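Local atomic coordinates of proteasome accessory factor B/C (PafBC) (PDB entry 6SJ9), a protein that probably acts as a transcriptional regulator in the bacterial DNA damage response, combining winged helix-turn-helix and WYL domains in a single chain. Residues Arg7-Leu12 against Val461-Thr466; Ile60-Asp65 against Ala77-Gly82; Ser85-Asp90 against Phe425-Ala430. One frame throughout, in Å; residues are numbered along the deposited sequence.

Contact 1: Arg7-Leu12 against Val461-Thr466; sequences RLLNLL and VTIKLT
Leu9 and Leu12 each send one methyl, CD2, against Thr466, and here the packing is tightest. CD2 of Leu9 comes within 3.4 Å of OG1 of Thr466, the two side chains crossing at about a right angle. Leu12, with CG anti to the backbone N (chi1 166°), brings its CD2 to 3.5 Å from the carbonyl O of Ile463 and to 4.1 Å from CG2 of Thr466. A threonine suits this buried place because its methyl can join the apolar layer while its hydroxyl is satisfied within its own helix: OG1 of Thr466 bonds to O of Thr462 at 2.7 Å. That carbonyl also takes the helical N-H of Thr466, and the two donors reach it from opposite faces of its plane. Segment 7-12 lies on helix 2-17, the first helix of what is probably the N-terminal winged helix-turn-helix unit, whereas 461-466 lies on helix 457-469 in the region of the PafC helix-turn-helix domain; the two run nearly parallel, 16° apart, with short-segment axes 10.3 Å from each other. Ile463 touches both leucines through different branches, CG1 lying 3.9 Å from CD2 of Leu9 and CG2 meeting CD2 of Leu12. No hydrogen bond links these two segments; van der Waals packing carries the contact. Packing is looser toward the N-terminal ends, where Leu8 CD1 and Ile463 CD1 merely approach at 4.4 Å. Leu9 and Thr462 lie on the partly solvent-accessible flank, and there the hydroxyl of Thr462 turns to its own helix, bonding to O of Leu458.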
# COMPACT_ATOMS: atom_id res chain seq x y z
N ARG A 7 -2.36 26.70 -8.44
CA ARG A 7 -3.02 27.92 -7.97
C ARG A 7 -4.20 27.57 -7.06
O ARG A 7 -4.40 28.21 -6.02
CB ARG A 7 -3.46 28.78 -9.16
CG ARG A 7 -4.06 30.13 -8.80
CD ARG A 7 -4.45 30.94 -10.05
NE ARG A 7 -5.60 30.35 -10.72
CZ ARG A 7 -5.60 29.87 -11.96
NH1 ARG A 7 -4.50 29.94 -12.70
NH2 ARG A 7 -6.70 29.34 -12.48
N LEU A 8 -4.98 26.56 -7.44
CA LEU A 8 -6.06 26.09 -6.57
C LEU A 8 -5.52 25.63 -5.23
O LEU A 8 -6.08 25.98 -4.19
CB LEU A 8 -6.85 24.97 -7.24
CG LEU A 8 -7.76 25.45 -8.37
CD1 LEU A 8 -8.61 24.32 -8.90
CD2 LEU A 8 -8.63 26.63 -7.96
N LEU A 9 -4.42 24.86 -5.24
CA LEU A 9 -3.87 24.36 -3.98
C LEU A 9 -3.43 25.51 -3.08
O LEU A 9 -3.81 25.56 -1.90
CB LEU A 9 -2.70 23.39 -4.25
CG LEU A 9 -3.14 22.11 -4.95
CD1 LEU A 9 -2.01 21.24 -5.59
CD2 LEU A 9 -3.95 21.23 -3.97
N ASN A 10 -2.70 26.47 -3.64
CA ASN A 10 -2.24 27.64 -2.89
C ASN A 10 -3.42 28.49 -2.39
O ASN A 10 -3.40 28.99 -1.26
CB ASN A 10 -1.32 28.50 -3.78
CG ASN A 10 0.03 27.82 -4.09
OD1 ASN A 10 0.58 27.08 -3.28
ND2 ASN A 10 0.53 28.03 -5.31
N LEU A 11 -4.45 28.67 -3.24
CA LEU A 11 -5.62 29.43 -2.80
C LEU A 11 -6.27 28.73 -1.62
O LEU A 11 -6.56 29.34 -0.60
CB LEU A 11 -6.62 29.63 -3.96
CG LEU A 11 -7.96 30.31 -3.65
CD1 LEU A 11 -7.73 31.69 -3.06
CD2 LEU A 11 -8.84 30.43 -4.88
N LEU A 12 -6.45 27.41 -1.73
CA LEU A 12 -7.09 26.66 -0.66
C LEU A 12 -6.32 26.79 0.65
O LEU A 12 -6.90 27.01 1.71
CB LEU A 12 -7.25 25.19 -1.08
CG LEU A 12 -7.60 24.15 -0.01
CD1 LEU A 12 -8.94 24.45 0.63
CD2 LEU A 12 -7.58 22.70 -0.60
N VAL A 461 -8.73 14.15 -5.75
CA VAL A 461 -8.45 13.60 -4.42
C VAL A 461 -7.22 14.30 -3.82
O VAL A 461 -7.16 14.48 -2.60
CB VAL A 461 -8.32 12.06 -4.43
CG1 VAL A 461 -7.00 11.61 -5.01
CG2 VAL A 461 -8.49 11.51 -3.04
N THR A 462 -6.30 14.80 -4.66
CA THR A 462 -5.16 15.57 -4.15
C THR A 462 -5.62 16.88 -3.50
O THR A 462 -5.19 17.21 -2.39
CB THR A 462 -4.18 15.84 -5.29
OG1 THR A 462 -3.70 14.58 -5.75
CG2 THR A 462 -2.98 16.77 -4.83
N ILE A 463 -6.53 17.59 -4.14
CA ILE A 463 -7.07 18.83 -3.60
C ILE A 463 -7.82 18.54 -2.29
O ILE A 463 -7.63 19.23 -1.29
CB ILE A 463 -7.96 19.51 -4.66
CG1 ILE A 463 -7.10 19.86 -5.87
CG2 ILE A 463 -8.63 20.80 -4.16
CD1 ILE A 463 -7.89 20.42 -7.07
N LYS A 464 -8.68 17.52 -2.29
CA LYS A 464 -9.45 17.22 -1.08
C LYS A 464 -8.54 16.83 0.08
O LYS A 464 -8.70 17.34 1.20
CB LYS A 464 -10.45 16.11 -1.36
CG LYS A 464 -11.49 16.49 -2.38
CD LYS A 464 -12.40 15.30 -2.69
CE LYS A 464 -13.56 15.72 -3.63
NZ LYS A 464 -14.46 14.54 -3.74
N LEU A 465 -7.54 15.99 -0.16
CA LEU A 465 -6.64 15.61 0.93
C LEU A 465 -5.77 16.78 1.37
O LEU A 465 -5.34 16.82 2.53
CB LEU A 465 -5.76 14.43 0.54
CG LEU A 465 -6.31 13.03 0.81
CD1 LEU A 465 -6.18 12.73 2.28
CD2 LEU A 465 -7.77 13.00 0.45
N THR A 466 -5.48 17.73 0.45
CA THR A 466 -4.76 18.93 0.83
C THR A 466 -5.53 19.73 1.88
O THR A 466 -4.94 20.24 2.84
CB THR A 466 -4.51 19.81 -0.40
OG1 THR A 466 -3.64 19.14 -1.32
CG2 THR A 466 -3.87 21.17 -0.03

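Contact 2: Ile60-Asp65 against Ala77-Gly82; sequences IETLMD and ARYRIG. With K (potassium ion), chain C.
The carbonyl O of Arg78 is gripped twice by the facing strand: the N-H of Leu63 reaches it at 2.7 Å in an almost perfectly straight bond (179°), and CA of Thr62 adds a CA-H...O contact at 3.4 Å. Arg78 N returns a bond to Leu63 O, completing one hydrogen-bonded antiparallel pair. Glu61 and Arg80 form the next such pair, with Glu61 N bonded to Arg80 O at 2.8 Å, and Thr62 and Tyr79 form the non-hydrogen-bonded pair between them. On the face of Glu61, Leu63, Arg78 and Arg80, the side chains of Glu61 and Arg80 lie side by side, pointing the same way, as a salt bridge whose detailed geometry is doubtful; Leu63 CD1 sits over one face of the Arg80 guanidinium, and Arg80 NH1 bonds to Lys19 O. The opposite face carries Thr62 and Tyr79. Thr62, whose OG1 is anti to the carbonyl carbon (chi1 -60°), lies alongside Tyr79, with OG1 3.2 Å from CE1. Next to the strand, branched Ile60 reaches two partners at once: CG2 meets Tyr79 CD1 at 3.9 Å, and CG1 meets Ile81 CG1. An alanine at Ile60 would probably open a gap beside Tyr79 and Ile81, leaving the tyrosine ring less firmly held, since both of those branches are lost. Leu15 of helix 2-17 and Leu53 of helix 39-55 also pack on Ile60. Just beyond the paired residues, Ile81 O binds the potassium ion at 2.7 Å, together with the carbonyls of Leu16, Thr18, Lys83 and Ser85. Two antiparallel strands follow three helices and pack on the first and third, consistent with the wing of a winged helix-turn-helix unit.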
# COMPACT_ATOMS: atom_id res chain seq x y z
N ILE A 60 -16.07 28.69 0.25
CA ILE A 60 -15.39 29.92 0.61
C ILE A 60 -16.40 30.87 1.25
O ILE A 60 -17.36 31.29 0.61
CB ILE A 60 -14.76 30.55 -0.63
CG1 ILE A 60 -13.77 29.56 -1.25
CG2 ILE A 60 -14.15 31.93 -0.28
CD1 ILE A 60 -13.19 30.03 -2.52
N GLU A 61 -16.18 31.22 2.51
CA GLU A 61 -17.05 32.18 3.15
C GLU A 61 -16.52 33.58 2.90
O GLU A 61 -15.31 33.84 2.89
CB GLU A 61 -17.25 31.91 4.65
CG GLU A 61 -16.13 32.19 5.59
CD GLU A 61 -16.61 32.19 7.05
OE1 GLU A 61 -17.68 32.77 7.36
OE2 GLU A 61 -15.91 31.61 7.90
N THR A 62 -17.46 34.48 2.66
CA THR A 62 -17.19 35.89 2.46
C THR A 62 -17.66 36.63 3.70
O THR A 62 -18.80 36.44 4.15
CB THR A 62 -17.90 36.43 1.22
OG1 THR A 62 -17.44 35.71 0.08
CG2 THR A 62 -17.60 37.92 1.05
N LEU A 63 -16.77 37.42 4.28
CA LEU A 63 -17.08 38.26 5.44
C LEU A 63 -16.87 39.69 4.97
O LEU A 63 -15.79 40.02 4.46
CB LEU A 63 -16.10 37.98 6.58
CG LEU A 63 -15.80 36.54 7.03
CD1 LEU A 63 -14.72 36.53 8.10
CD2 LEU A 63 -17.03 35.76 7.47
N MSE A 64 -17.90 40.52 5.09
CA MSE A 64 -17.77 41.91 4.64
C MSE A 64 -18.65 42.91 5.38
O MSE A 64 -19.64 42.53 6.00
CB MSE A 64 -18.05 42.01 3.13
CG MSE A 64 -19.53 42.02 2.77
SE MSE A 64 -19.84 42.28 0.85
CE MSE A 64 -21.69 42.95 0.90
N ASP A 65 -18.24 44.18 5.31
CA ASP A 65 -19.03 45.34 5.75
C ASP A 65 -18.29 46.65 5.47
O ASP A 65 -18.49 47.29 4.43
CB ASP A 65 -19.38 45.26 7.24
CG ASP A 65 -20.84 44.90 7.49
OD1 ASP A 65 -21.61 44.78 6.50
OD2 ASP A 65 -21.23 44.73 8.66
N ALA A 77 -14.36 43.04 0.98
CA ALA A 77 -14.66 41.69 1.44
C ALA A 77 -13.40 40.94 1.84
O ALA A 77 -12.32 41.14 1.28
CB ALA A 77 -15.41 40.91 0.37
N ARG A 78 -13.56 40.08 2.85
CA ARG A 78 -12.54 39.15 3.32
C ARG A 78 -13.05 37.72 3.15
O ARG A 78 -14.25 37.46 3.28
CB ARG A 78 -12.14 39.49 4.76
CG ARG A 78 -11.84 40.98 4.91
CD ARG A 78 -11.89 41.47 6.34
NE ARG A 78 -10.79 40.89 7.12
CZ ARG A 78 -9.60 41.46 7.30
NH1 ARG A 78 -9.33 42.65 6.76
NH2 ARG A 78 -8.68 40.84 8.02
N TYR A 79 -12.15 36.79 2.80
CA TYR A 79 -12.52 35.42 2.47
C TYR A 79 -11.78 34.40 3.33
O TYR A 79 -10.63 34.62 3.71
CB TYR A 79 -12.22 35.10 1.01
CG TYR A 79 -12.84 36.02 0.00
CD1 TYR A 79 -14.14 35.82 -0.45
CD2 TYR A 79 -12.13 37.11 -0.50
CE1 TYR A 79 -14.71 36.66 -1.38
CE2 TYR A 79 -12.71 37.97 -1.44
CZ TYR A 79 -13.99 37.73 -1.88
OH TYR A 79 -14.58 38.58 -2.81
N ARG A 80 -12.45 33.29 3.64
CA ARG A 80 -11.78 32.23 4.40
C ARG A 80 -12.51 30.91 4.20
O ARG A 80 -13.67 30.87 3.77
CB ARG A 80 -11.69 32.54 5.89
CG ARG A 80 -12.92 32.25 6.66
CD ARG A 80 -12.74 32.63 8.12
NE ARG A 80 -14.02 32.50 8.84
CZ ARG A 80 -14.19 32.71 10.14
NH1 ARG A 80 -13.16 33.08 10.90
NH2 ARG A 80 -15.40 32.57 10.67
N ILE A 81 -11.80 29.85 4.47
CA ILE A 81 -12.31 28.49 4.43
C ILE A 81 -12.06 27.84 5.79
O ILE A 81 -11.00 28.04 6.40
CB ILE A 81 -11.62 27.67 3.31
CG1 ILE A 81 -11.91 28.22 1.92
CG2 ILE A 81 -12.08 26.22 3.37
CD1 ILE A 81 -11.17 27.47 0.81
N GLY A 82 -13.01 27.03 6.24
CA GLY A 82 -12.87 26.32 7.49
C GLY A 82 -13.15 27.13 8.72
O GLY A 82 -12.90 26.65 9.82
K K C . -9.57 29.14 8.40

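Contact 3: Ser85-Asp90 against Phe425-Ala430; sequences SNRLPD and FSEEEA. With K (potassium ion), chain C.
Arg87 grips the chain just before helix 427-441 by a hydrogen bond from NH1 to Phe425 O, 2.9 Å long and with an angle of 159° at the hydrogen. The oxygen lies at the edge of the guanidinium, near its plane, so the N-H is well directed. NH1 also gives a hydrogen bond to Ala468 O of helix 457-469, so one nitrogen bridges two parts of the fold. Over one face of the same group lies the backbone N of Glu427, 3.4 Å from NH1; both are donors, so this is a van der Waals contact and not a hydrogen bond. The aliphatic part of the arginine is used as well: CD packs on Glu427 CB at 3.7 Å. A bend at chi3 (-52°) sets NE off the line of the earlier carbons. A second bond across the contact, from Phe425 N to Pro89 O at 2.9 Å, ties backbone to backbone, and Pro89 CB rests 3.5 Å from Phe425 O. Phe425 is thus held at both its N-H and its C=O. Next to it stands a capping box: Ser426, the N-cap residue, accepts from Glu429 N through OG at 3.2 Å, while Glu429 OE1 accepts from Ser426 N at 3.0 Å. This reciprocal pair closes the first turn of the helix and, since Ser426 N shares a peptide group with Phe425 O, probably helps to set the carbonyl that Arg87 meets. The Glu427 carboxylate stays near the guanidinium without touching it and may ease the placing of a positive charge at a helix N terminus. Farther out, the Phe425 ring packs on Leu465. Asp90 forms a salt bridge with Arg424. At the other end of 85-90, Ser85 O binds the potassium ion at 2.6 Å.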
# COMPACT_ATOMS: atom_id res chain seq x y z
N SER A 85 -10.84 26.99 12.06
CA SER A 85 -9.83 25.94 11.93
C SER A 85 -9.01 26.12 10.65
O SER A 85 -9.37 26.87 9.74
CB SER A 85 -10.47 24.56 11.95
OG SER A 85 -11.54 24.51 11.03
N ASN A 86 -7.86 25.46 10.61
CA ASN A 86 -7.01 25.54 9.45
C ASN A 86 -6.89 24.21 8.71
O ASN A 86 -6.01 24.09 7.84
CB ASN A 86 -5.63 26.08 9.80
CG ASN A 86 -4.97 25.31 10.90
OD1 ASN A 86 -5.32 24.14 11.17
ND2 ASN A 86 -3.97 25.94 11.55
N ARG A 87 -7.73 23.23 9.04
CA ARG A 87 -7.85 21.95 8.34
C ARG A 87 -9.33 21.66 8.08
O ARG A 87 -10.19 22.20 8.76
CB ARG A 87 -7.34 20.72 9.15
CG ARG A 87 -5.92 20.64 9.43
CD ARG A 87 -5.49 19.21 9.79
NE ARG A 87 -6.24 18.52 10.85
CZ ARG A 87 -6.96 17.40 10.71
NH1 ARG A 87 -7.12 16.77 9.53
NH2 ARG A 87 -7.53 16.89 11.78
N LEU A 88 -9.61 20.85 7.05
CA LEU A 88 -10.94 20.26 6.86
C LEU A 88 -10.79 18.74 6.86
O LEU A 88 -10.60 18.11 5.81
CB LEU A 88 -11.57 20.77 5.57
CG LEU A 88 -12.05 22.23 5.75
CD1 LEU A 88 -12.36 22.83 4.41
CD2 LEU A 88 -13.27 22.37 6.67
N PRO A 89 -10.92 18.09 8.02
CA PRO A 89 -10.61 16.65 8.11
C PRO A 89 -11.56 15.75 7.34
O PRO A 89 -11.18 14.60 7.02
CB PRO A 89 -10.72 16.35 9.62
CG PRO A 89 -10.69 17.67 10.28
CD PRO A 89 -11.22 18.68 9.33
N ASP A 90 -12.77 16.24 7.03
CA ASP A 90 -13.84 15.40 6.47
C ASP A 90 -13.94 15.64 4.97
O ASP A 90 -14.08 16.80 4.53
CB ASP A 90 -15.19 15.71 7.12
CG ASP A 90 -15.17 15.48 8.61
OD1 ASP A 90 -15.60 16.39 9.36
OD2 ASP A 90 -14.72 14.42 9.05
N PHE A 425 -9.79 12.22 8.04
CA PHE A 425 -8.37 11.98 8.10
C PHE A 425 -7.79 12.92 9.14
O PHE A 425 -8.12 14.11 9.15
CB PHE A 425 -7.67 12.22 6.76
CG PHE A 425 -8.08 11.25 5.68
CD1 PHE A 425 -7.50 9.99 5.59
CD2 PHE A 425 -9.03 11.59 4.75
CE1 PHE A 425 -7.86 9.08 4.56
CE2 PHE A 425 -9.40 10.71 3.73
CZ PHE A 425 -8.82 9.46 3.63
N SER A 426 -6.88 12.42 9.96
CA SER A 426 -6.07 13.32 10.75
C SER A 426 -5.05 14.04 9.85
O SER A 426 -4.82 13.67 8.68
CB SER A 426 -5.32 12.53 11.82
OG SER A 426 -4.47 11.54 11.20
N GLU A 427 -4.39 15.04 10.43
CA GLU A 427 -3.34 15.75 9.72
C GLU A 427 -2.27 14.78 9.23
O GLU A 427 -1.88 14.82 8.06
CB GLU A 427 -2.75 16.83 10.62
CG GLU A 427 -1.65 17.64 9.92
CD GLU A 427 -1.14 18.81 10.75
OE1 GLU A 427 -1.76 19.15 11.76
OE2 GLU A 427 -0.12 19.40 10.38
N GLU A 428 -1.86 13.84 10.09
CA GLU A 428 -0.77 12.91 9.77
C GLU A 428 -1.16 11.95 8.66
O GLU A 428 -0.36 11.67 7.76
CB GLU A 428 -0.35 12.16 11.03
CG GLU A 428 0.35 13.03 12.11
CD GLU A 428 -0.58 14.01 12.90
OE1 GLU A 428 -1.84 13.93 12.81
OE2 GLU A 428 -0.02 14.89 13.62
N GLU A 429 -2.37 11.39 8.74
CA GLU A 429 -2.87 10.48 7.70
C GLU A 429 -3.02 11.18 6.34
O GLU A 429 -2.69 10.59 5.31
CB GLU A 429 -4.23 9.89 8.12
CG GLU A 429 -4.14 8.93 9.33
CD GLU A 429 -5.49 8.74 10.07
OE1 GLU A 429 -6.50 9.46 9.80
OE2 GLU A 429 -5.54 7.80 10.90
N ALA A 430 -3.54 12.41 6.34
CA ALA A 430 -3.67 13.17 5.09
C ALA A 430 -2.29 13.48 4.50
O ALA A 430 -2.09 13.33 3.29
CB ALA A 430 -4.45 14.46 5.34
K K C . -9.57 29.14 8.40

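From the N terminus, helix 2-17 supplies 7-12, whose partner 461-466 comes some 450 residues later, so contact 1 closes a very long loop that encloses the other two. Contact 2 closes a short hairpin inside it, and the chain then runs through the potassium site, whose last ligand, Ser85, begins 85-90 and so opens contact 3; this closes at 425-430, again before contact 1 does. Contacts 2 and 3 follow in series and none cross. Leu12 touches Ile81, Ile81 touches Leu88, and Leu465 touches Ala430, making the three neighbours. Together they join the N-terminal helix and wing to helices 427-441 and 457-469, the ion being shared by contacts 2 and 3.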